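Local coordinates for protein ATP-dependent Clp protease proteolytic subunit (Listeria monocytogenes, PDB 4JCQ) that probably cleaves misfolded and other proteins into short peptides as the serine peptidase part of an ATP-dependent protease, although its catalytic triad is inactive in this structure, at residues Gly28-Glu33 with Ala90-Thr95; Gln41-Glu46 with His71-Phe76; Ile96-Glu101 with Tyr176-Glu181. All blocks are in the same frame, centred on the assembly; numbering follows the deposited sequence.

Contact 1: Gly28-Glu33 with Ala90-Thr95; sequences GEINQE and ASAGIT
Gly93 N donates a backbone hydrogen bond of 2.8 Å to Ala90 O, closing the tight turn from strand 88-90 into helix 92-97, and Gly93 is also one of the two residues that Ile30 touches. Lacking a side chain, Gly93 avoids crowding the Ala90 carbonyl O; Ile30 CG1 stands 4.3 Å from Gly93 N. The same methylene meets the methyl of Ala92, with 4.3 Å between Ile30 CG1 and Ala92 CB. The first torsion of Ile30 (chi1 -52°) sets CG1 beside its own backbone N, and a small residue such as Ala92 lets the two backbones come close, Ile30 CA being 6.9 Å from Ala92 CA. This is the strand-turn-helix of the ClpP/crotonase fold that presents Ser91, the predicted nucleophile, just ahead of the helix. Ser91 OG bonds to the backbone O of His116, which is in keeping with an inactive triad, while Ser91 O receives Thr95 N at 3.2 Å and also Gln117 NE2. On the other segment Asn31 is the N-cap of helix 32-48; its OD1 accepts Leu34 N, and its ND2 reaches Glu29 OE1 at 3.3 Å from above the carboxylate plane, with an N-H...O angle of 158°. Gln32 NE2, one residue on, bonds to Asn58 and Gln60 of a neighbouring subunit.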
loop_
_atom_site.group_PDB
_atom_site.type_symbol
_atom_site.label_atom_id
_atom_site.label_comp_id
_atom_site.label_asym_id
_atom_site.label_seq_id
_atom_site.Cartn_x
_atom_site.Cartn_y
_atom_site.Cartn_z
ATOM N N GLY H 28 -18.006 -11.775 -3.480
ATOM C CA GLY H 28 -17.124 -12.390 -2.488
ATOM C C GLY H 28 -17.739 -12.517 -1.107
ATOM O O GLY H 28 -18.957 -12.428 -0.951
ATOM N N GLU H 29 -16.882 -12.713 -0.106
ATOM C CA GLU H 29 -17.314 -12.963 1.271
ATOM C C GLU H 29 -18.066 -11.781 1.881
ATOM O O GLU H 29 -17.649 -10.627 1.744
ATOM C CB GLU H 29 -16.106 -13.335 2.146
ATOM C CG GLU H 29 -16.441 -13.627 3.603
ATOM C CD GLU H 29 -15.212 -13.929 4.438
ATOM O OE1 GLU H 29 -14.817 -13.062 5.246
ATOM O OE2 GLU H 29 -14.640 -15.029 4.285
ATOM N N ILE H 30 -19.180 -12.084 2.544
ATOM C CA ILE H 30 -19.934 -11.081 3.294
ATOM C C ILE H 30 -19.272 -10.894 4.658
ATOM O O ILE H 30 -19.343 -11.768 5.521
ATOM C CB ILE H 30 -21.424 -11.477 3.459
ATOM C CG1 ILE H 30 -22.065 -11.824 2.102
ATOM C CG2 ILE H 30 -22.215 -10.379 4.172
ATOM C CD1 ILE H 30 -21.968 -10.736 1.045
ATOM N N ASN H 31 -18.603 -9.758 4.828
ATOM C CA ASN H 31 -17.964 -9.408 6.095
ATOM C C ASN H 31 -18.205 -7.940 6.428
ATOM O O ASN H 31 -18.786 -7.206 5.622
ATOM C CB ASN H 31 -16.464 -9.747 6.077
ATOM C CG ASN H 31 -15.733 -9.160 4.879
ATOM O OD1 ASN H 31 -16.028 -8.053 4.426
ATOM N ND2 ASN H 31 -14.755 -9.901 4.368
ATOM N N GLN H 32 -17.771 -7.518 7.615
ATOM C CA GLN H 32 -18.004 -6.150 8.089
ATOM C C GLN H 32 -17.365 -5.093 7.182
ATOM O O GLN H 32 -17.917 -4.004 7.003
ATOM C CB GLN H 32 -17.545 -5.993 9.545
ATOM C CG GLN H 32 -18.527 -6.576 10.557
ATOM C CD GLN H 32 -17.962 -6.673 11.965
ATOM O OE1 GLN H 32 -16.803 -7.049 12.162
ATOM N NE2 GLN H 32 -18.789 -6.347 12.956
ATOM N N GLU H 33 -16.216 -5.430 6.601
ATOM C CA GLU H 33 -15.519 -4.553 5.658
ATOM C C GLU H 33 -16.353 -4.307 4.399
ATOM O O GLU H 33 -16.488 -3.169 3.941
ATOM C CB GLU H 33 -14.152 -5.137 5.278
ATOM C CG GLU H 33 -13.129 -5.178 6.412
ATOM C CD GLU H 33 -13.326 -6.345 7.373
ATOM O OE1 GLU H 33 -12.854 -6.241 8.526
ATOM O OE2 GLU H 33 -13.947 -7.362 6.989
ATOM N N ALA H 90 -25.569 -17.554 -2.029
ATOM C CA ALA H 90 -25.771 -18.536 -0.965
ATOM C C ALA H 90 -25.720 -17.931 0.431
ATOM O O ALA H 90 -25.012 -16.950 0.668
ATOM C CB ALA H 90 -24.751 -19.662 -1.084
ATOM N N SER H 91 -26.481 -18.539 1.344
ATOM C CA SER H 91 -26.409 -18.245 2.777
ATOM C C SER H 91 -26.665 -16.767 3.093
ATOM O O SER H 91 -27.748 -16.259 2.802
ATOM C CB SER H 91 -25.079 -18.745 3.358
ATOM O OG SER H 91 -24.895 -20.122 3.058
ATOM N N ALA H 92 -25.682 -16.078 3.674
ATOM C CA ALA H 92 -25.823 -14.644 3.966
ATOM C C ALA H 92 -26.060 -13.830 2.692
ATOM O O ALA H 92 -26.701 -12.778 2.730
ATOM C CB ALA H 92 -24.608 -14.121 4.720
ATOM N N GLY H 93 -25.539 -14.326 1.568
ATOM C CA GLY H 93 -25.791 -13.726 0.258
ATOM C C GLY H 93 -27.254 -13.807 -0.155
ATOM O O GLY H 93 -27.775 -12.892 -0.796
ATOM N N ILE H 94 -27.909 -14.911 0.207
ATOM C CA ILE H 94 -29.348 -15.095 -0.027
ATOM C C ILE H 94 -30.176 -14.100 0.790
ATOM O O ILE H 94 -31.154 -13.530 0.292
ATOM C CB ILE H 94 -29.783 -16.557 0.263
ATOM C CG1 ILE H 94 -29.509 -17.451 -0.954
ATOM C CG2 ILE H 94 -31.247 -16.648 0.686
ATOM C CD1 ILE H 94 -30.491 -17.297 -2.102
ATOM N N THR H 95 -29.768 -13.888 2.039
ATOM C CA THR H 95 -30.431 -12.939 2.931
ATOM C C THR H 95 -30.404 -11.529 2.331
ATOM O O THR H 95 -31.419 -10.828 2.330
ATOM C CB THR H 95 -29.791 -12.964 4.334
ATOM O OG1 THR H 95 -29.841 -14.302 4.846
ATOM C CG2 THR H 95 -30.530 -12.036 5.298
#

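Contact 2: Gln41-Glu46 with His71-Phe76; sequences QLLLLE and HDMIKF
Two successive beta-alpha-beta crossovers lay helices 32-48 and 64-76 side by side on the parallel sheet, and here Leu42 and Leu43 of the first meet Met73 and Ile74 of the second. The segments run almost parallel, 5° apart, with their axes 10.4 Å from each other, so the gap is filled by long, branched or flexible apolar side chains. Leu42 points at the partner helix and brings a single methyl between two neighbours: CD1 lies 4.0 Å from Ile74 CG1 and 4.2 Å from Met73 CB. Ile74 sets out the other way, its CB directed away from the first helix, and gives Leu42 the flank of its CG1 branch while it also packs on Ile55 of strand 53-59. Met73 suits its place because its unbranched chain can curl. Bends at chi2 (-58°) and chi3 swing the terminal methyl round to Leu43, where Met73 CE is 3.9 Å from Leu43 CD2 and equally near its CG, the two side chains crossing at about a right angle. Glu46, at the end of its segment, ties helix 32-48 to the loop after helix 64-76 and to the next subunit: OE2 accepts Lys78 N and forms a salt bridge with Arg186 of a neighbouring subunit. Asp72 has a like double role: its OD1 accepts Asn110 N of a neighbouring subunit, while His71 ND1 donates to Asp72 OD2, 2.8 Å away and in the ring plane, meeting it on its anti side but tilted 23° out of the carboxylate plane.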
loop_
_atom_site.group_PDB
_atom_site.type_symbol
_atom_site.label_atom_id
_atom_site.label_comp_id
_atom_site.label_asym_id
_atom_site.label_seq_id
_atom_site.Cartn_x
_atom_site.Cartn_y
_atom_site.Cartn_z
ATOM N N GLN H 41 -21.694 3.184 -0.249
ATOM C CA GLN H 41 -22.162 3.314 -1.629
ATOM C C GLN H 41 -23.664 3.581 -1.698
ATOM O O GLN H 41 -24.106 4.449 -2.450
ATOM C CB GLN H 41 -21.813 2.070 -2.450
ATOM C CG GLN H 41 -20.334 1.915 -2.763
ATOM C CD GLN H 41 -20.044 0.656 -3.553
ATOM O OE1 GLN H 41 -20.490 0.508 -4.688
ATOM N NE2 GLN H 41 -19.292 -0.259 -2.953
ATOM N N LEU H 42 -24.436 2.837 -0.907
ATOM C CA LEU H 42 -25.892 2.987 -0.876
ATOM C C LEU H 42 -26.330 4.346 -0.331
ATOM O O LEU H 42 -27.266 4.954 -0.855
ATOM C CB LEU H 42 -26.547 1.855 -0.074
ATOM C CG LEU H 42 -26.511 0.434 -0.651
ATOM C CD1 LEU H 42 -27.124 -0.553 0.332
ATOM C CD2 LEU H 42 -27.213 0.349 -2.001
ATOM N N LEU H 43 -25.649 4.815 0.714
ATOM C CA LEU H 43 -25.931 6.126 1.301
ATOM C C LEU H 43 -25.546 7.264 0.360
ATOM O O LEU H 43 -26.252 8.271 0.276
ATOM C CB LEU H 43 -25.226 6.282 2.653
ATOM C CG LEU H 43 -25.780 5.474 3.834
ATOM C CD1 LEU H 43 -24.764 5.407 4.965
ATOM C CD2 LEU H 43 -27.106 6.036 4.331
ATOM N N LEU H 44 -24.431 7.092 -0.349
ATOM C CA LEU H 44 -23.967 8.067 -1.330
ATOM C C LEU H 44 -24.952 8.183 -2.497
ATOM O O LEU H 44 -25.314 9.289 -2.898
ATOM C CB LEU H 44 -22.554 7.703 -1.819
ATOM C CG LEU H 44 -21.703 8.605 -2.729
ATOM C CD1 LEU H 44 -21.903 8.260 -4.198
ATOM C CD2 LEU H 44 -21.909 10.096 -2.476
ATOM N N LEU H 45 -25.391 7.039 -3.022
ATOM C CA LEU H 45 -26.353 7.006 -4.126
ATOM C C LEU H 45 -27.718 7.571 -3.728
ATOM O O LEU H 45 -28.372 8.246 -4.529
ATOM C CB LEU H 45 -26.499 5.586 -4.685
ATOM C CG LEU H 45 -25.320 5.008 -5.476
ATOM C CD1 LEU H 45 -25.498 3.512 -5.685
ATOM C CD2 LEU H 45 -25.128 5.719 -6.809
ATOM N N GLU H 46 -28.132 7.299 -2.491
ATOM C CA GLU H 46 -29.371 7.847 -1.940
ATOM C C GLU H 46 -29.333 9.375 -1.866
ATOM O O GLU H 46 -30.317 10.039 -2.195
ATOM C CB GLU H 46 -29.655 7.259 -0.553
ATOM C CG GLU H 46 -30.903 7.823 0.113
ATOM C CD GLU H 46 -31.105 7.338 1.534
ATOM O OE1 GLU H 46 -30.111 7.189 2.279
ATOM O OE2 GLU H 46 -32.273 7.119 1.909
ATOM N N HIS H 71 -28.722 -6.218 4.232
ATOM C CA HIS H 71 -30.159 -6.461 4.051
ATOM C C HIS H 71 -30.977 -5.279 4.504
ATOM O O HIS H 71 -31.815 -4.772 3.752
ATOM C CB HIS H 71 -30.583 -7.726 4.800
ATOM C CG HIS H 71 -32.083 -7.939 4.854
ATOM N ND1 HIS H 71 -32.877 -7.292 5.729
ATOM C CD2 HIS H 71 -32.917 -8.774 4.112
ATOM C CE1 HIS H 71 -34.154 -7.681 5.551
ATOM N NE2 HIS H 71 -34.178 -8.589 4.561
ATOM N N ASP H 72 -30.734 -4.832 5.734
ATOM C CA ASP H 72 -31.502 -3.739 6.332
ATOM C C ASP H 72 -31.223 -2.382 5.686
ATOM O O ASP H 72 -32.130 -1.559 5.567
ATOM C CB ASP H 72 -31.275 -3.678 7.846
ATOM C CG ASP H 72 -32.017 -4.775 8.599
ATOM O OD1 ASP H 72 -31.908 -4.817 9.842
ATOM O OD2 ASP H 72 -32.709 -5.595 7.957
ATOM N N MET H 73 -29.982 -2.156 5.261
ATOM C CA MET H 73 -29.620 -0.911 4.572
ATOM C C MET H 73 -30.318 -0.784 3.219
ATOM O O MET H 73 -30.718 0.314 2.822
ATOM C CB MET H 73 -28.101 -0.780 4.405
ATOM C CG MET H 73 -27.346 -0.403 5.677
ATOM S SD MET H 73 -27.854 1.146 6.461
ATOM C CE MET H 73 -27.682 2.311 5.116
ATOM N N ILE H 74 -30.459 -1.913 2.523
ATOM C CA ILE H 74 -31.199 -1.976 1.261
ATOM C C ILE H 74 -32.652 -1.535 1.458
ATOM O O ILE H 74 -33.173 -0.741 0.674
ATOM C CB ILE H 74 -31.125 -3.388 0.626
ATOM C CG1 ILE H 74 -29.743 -3.621 0.002
ATOM C CG2 ILE H 74 -32.212 -3.583 -0.427
ATOM C CD1 ILE H 74 -29.428 -5.074 -0.292
ATOM N N LYS H 75 -33.288 -2.038 2.515
ATOM C CA LYS H 75 -34.669 -1.670 2.838
ATOM C C LYS H 75 -34.789 -0.263 3.433
ATOM O O LYS H 75 -35.827 0.386 3.286
ATOM C CB LYS H 75 -35.298 -2.697 3.783
ATOM C CG LYS H 75 -35.611 -4.032 3.128
ATOM C CD LYS H 75 -36.591 -4.841 3.962
ATOM C CE LYS H 75 -37.053 -6.079 3.213
ATOM N NZ LYS H 75 -38.153 -6.784 3.928
ATOM N N PHE H 76 -33.727 0.197 4.093
ATOM C CA PHE H 76 -33.721 1.491 4.784
ATOM C C PHE H 76 -33.730 2.689 3.834
ATOM O O PHE H 76 -34.496 3.635 4.031
ATOM C CB PHE H 76 -32.531 1.580 5.752
ATOM C CG PHE H 76 -32.434 2.889 6.486
ATOM C CD1 PHE H 76 -33.273 3.166 7.563
ATOM C CD2 PHE H 76 -31.493 3.845 6.110
ATOM C CE1 PHE H 76 -33.182 4.372 8.242
ATOM C CE2 PHE H 76 -31.398 5.053 6.787
ATOM C CZ PHE H 76 -32.243 5.316 7.854
#

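Contact 3: Ile96-Glu101 with Tyr176-Glu181; sequences IYLAAE and YGIVNE
Tyr97 turns one edge of its ring to the Ile178 carbonyl, CE2 lying 3.3 Å from Ile178 O in the ring plane, while Ile178 CG2 sits off that plane, 3.7 Å from Tyr97 CE2. The ring gets there because CG is anti to the backbone N (chi1 -176°), which sends it out from the end of helix 92-97 toward the other segment. Its hydroxyl runs past Ile178 to Val179, where Tyr97 OH and Val179 CG2 are 3.6 Å apart, and is hydrogen-bonded to Phe106 O; a tyrosine thus joins an apolar flank to a buried polar end. In the ClpP fold this places the helix that follows the predicted nucleophile against the chain entering strand 181-182, beside strand 105-108. That chain leaves helix 170-176 through a Schellman motif, where glycine suits the positive phi of Gly177. Arg105 binds the carbonyls of Ala100, Gly177 and Ile178 and so bridges the two segments; the Ile178 carbonyl takes its NE. Leu98, in the type I turn from Tyr97 to Ala100, adds the last apolar touch, its CD2 lying 4.2 Å from Ile178 CG2 while its side chain also packs on Ile147 and Thr151 of helix 133-151.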
loop_
_atom_site.group_PDB
_atom_site.type_symbol
_atom_site.label_atom_id
_atom_site.label_comp_id
_atom_site.label_asym_id
_atom_site.label_seq_id
_atom_site.Cartn_x
_atom_site.Cartn_y
_atom_site.Cartn_z
ATOM N N ILE H 96 -29.245 -11.137 1.808
ATOM C CA ILE H 96 -29.082 -9.851 1.126
ATOM C C ILE H 96 -29.951 -9.779 -0.131
ATOM O O ILE H 96 -30.681 -8.809 -0.332
ATOM C CB ILE H 96 -27.601 -9.591 0.764
ATOM C CG1 ILE H 96 -26.781 -9.349 2.035
ATOM C CG2 ILE H 96 -27.470 -8.410 -0.194
ATOM C CD1 ILE H 96 -25.287 -9.514 1.851
ATOM N N TYR H 97 -29.870 -10.817 -0.960
ATOM C CA TYR H 97 -30.644 -10.909 -2.199
ATOM C C TYR H 97 -32.141 -10.709 -1.953
ATOM O O TYR H 97 -32.815 -9.994 -2.702
ATOM C CB TYR H 97 -30.379 -12.260 -2.881
ATOM C CG TYR H 97 -31.053 -12.428 -4.225
ATOM C CD1 TYR H 97 -30.420 -12.024 -5.401
ATOM C CD2 TYR H 97 -32.323 -12.998 -4.321
ATOM C CE1 TYR H 97 -31.037 -12.177 -6.635
ATOM C CE2 TYR H 97 -32.948 -13.154 -5.548
ATOM C CZ TYR H 97 -32.305 -12.742 -6.700
ATOM O OH TYR H 97 -32.931 -12.900 -7.913
ATOM N N LEU H 98 -32.643 -11.323 -0.883
ATOM C CA LEU H 98 -34.064 -11.290 -0.555
ATOM C C LEU H 98 -34.540 -9.984 0.092
ATOM O O LEU H 98 -35.724 -9.850 0.409
ATOM C CB LEU H 98 -34.437 -12.497 0.320
ATOM C CG LEU H 98 -34.369 -13.884 -0.332
ATOM C CD1 LEU H 98 -34.637 -14.968 0.699
ATOM C CD2 LEU H 98 -35.330 -14.014 -1.506
ATOM N N ALA H 99 -33.630 -9.028 0.276
ATOM C CA ALA H 99 -33.993 -7.698 0.784
ATOM C C ALA H 99 -34.825 -6.905 -0.225
ATOM O O ALA H 99 -35.643 -6.069 0.157
ATOM C CB ALA H 99 -32.750 -6.912 1.176
ATOM N N ALA H 100 -34.604 -7.166 -1.512
ATOM C CA ALA H 100 -35.365 -6.515 -2.573
ATOM C C ALA H 100 -36.757 -7.130 -2.685
ATOM O O ALA H 100 -36.944 -8.318 -2.392
ATOM C CB ALA H 100 -34.626 -6.625 -3.898
ATOM N N GLU H 101 -37.727 -6.318 -3.101
ATOM C CA GLU H 101 -39.093 -6.788 -3.331
ATOM C C GLU H 101 -39.093 -7.819 -4.455
ATOM O O GLU H 101 -38.267 -7.742 -5.369
ATOM C CB GLU H 101 -40.028 -5.619 -3.673
ATOM C CG GLU H 101 -40.135 -4.549 -2.590
ATOM C CD GLU H 101 -40.711 -5.069 -1.283
ATOM O OE1 GLU H 101 -40.157 -4.729 -0.215
ATOM O OE2 GLU H 101 -41.713 -5.816 -1.314
ATOM N N TYR H 176 -38.942 -21.709 -6.600
ATOM C CA TYR H 176 -38.900 -21.619 -5.142
ATOM C C TYR H 176 -39.421 -20.275 -4.627
ATOM O O TYR H 176 -39.854 -20.172 -3.479
ATOM C CB TYR H 176 -37.465 -21.841 -4.656
ATOM C CG TYR H 176 -37.343 -22.309 -3.223
ATOM C CD1 TYR H 176 -37.412 -23.665 -2.905
ATOM C CD2 TYR H 176 -37.138 -21.398 -2.189
ATOM C CE1 TYR H 176 -37.293 -24.100 -1.593
ATOM C CE2 TYR H 176 -37.013 -21.821 -0.876
ATOM C CZ TYR H 176 -37.092 -23.172 -0.584
ATOM O OH TYR H 176 -36.968 -23.594 0.718
ATOM N N GLY H 177 -39.375 -19.253 -5.478
ATOM C CA GLY H 177 -39.808 -17.906 -5.104
ATOM C C GLY H 177 -38.668 -16.968 -4.741
ATOM O O GLY H 177 -38.902 -15.862 -4.248
ATOM N N ILE H 178 -37.434 -17.409 -4.980
ATOM C CA ILE H 178 -36.249 -16.581 -4.742
ATOM C C ILE H 178 -36.062 -15.609 -5.906
ATOM O O ILE H 178 -36.032 -14.390 -5.713
ATOM C CB ILE H 178 -34.975 -17.440 -4.552
ATOM C CG1 ILE H 178 -35.122 -18.361 -3.336
ATOM C CG2 ILE H 178 -33.738 -16.559 -4.405
ATOM C CD1 ILE H 178 -34.170 -19.543 -3.343
ATOM N N VAL H 179 -35.949 -16.160 -7.112
ATOM C CA VAL H 179 -35.791 -15.374 -8.333
ATOM C C VAL H 179 -37.162 -15.133 -8.960
ATOM O O VAL H 179 -37.972 -16.055 -9.057
ATOM C CB VAL H 179 -34.877 -16.100 -9.347
ATOM C CG1 VAL H 179 -34.777 -15.323 -10.655
ATOM C CG2 VAL H 179 -33.494 -16.327 -8.753
ATOM N N ASN H 180 -37.421 -13.896 -9.379
ATOM C CA ASN H 180 -38.668 -13.572 -10.067
ATOM C C ASN H 180 -38.544 -13.692 -11.583
ATOM O O ASN H 180 -39.443 -14.215 -12.244
ATOM C CB ASN H 180 -39.151 -12.169 -9.694
ATOM C CG ASN H 180 -40.605 -11.930 -10.066
ATOM O OD1 ASN H 180 -40.926 -10.993 -10.799
ATOM N ND2 ASN H 180 -41.492 -12.777 -9.559
ATOM N N GLU H 181 -37.427 -13.209 -12.123
ATOM C CA GLU H 181 -37.228 -13.159 -13.567
ATOM C C GLU H 181 -35.783 -13.480 -13.946
ATOM O O GLU H 181 -34.842 -12.922 -13.380
ATOM C CB GLU H 181 -37.624 -11.778 -14.101
ATOM C CG GLU H 181 -37.771 -11.695 -15.612
ATOM C CD GLU H 181 -38.243 -10.329 -16.088
ATOM O OE1 GLU H 181 -38.044 -10.020 -17.281
ATOM O OE2 GLU H 181 -38.812 -9.565 -15.277
#

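From the N terminus, contact 1 opens just after strand 23-27 and closes only when the chain reaches 90-95. Contact 2 is nested inside the loop it closes, helix 32-48 being met by helix 64-76 after strand 53-59. Contact 3 opens next, at the end of helix 92-97, and closes near the C terminus, in series with both. Helix 92-97 is shared by contacts 1 and 3, as helix 32-48 is by contacts 1 and 2. Direct touches join all three: Ile30 meets Ile96, Ile94 meets Ile178, Thr95 meets His71, and Ile74 meets both Ile96 and Ala99. Together they bind the crossover helices, the helix after the predicted nucleophile and the approach to the last strand.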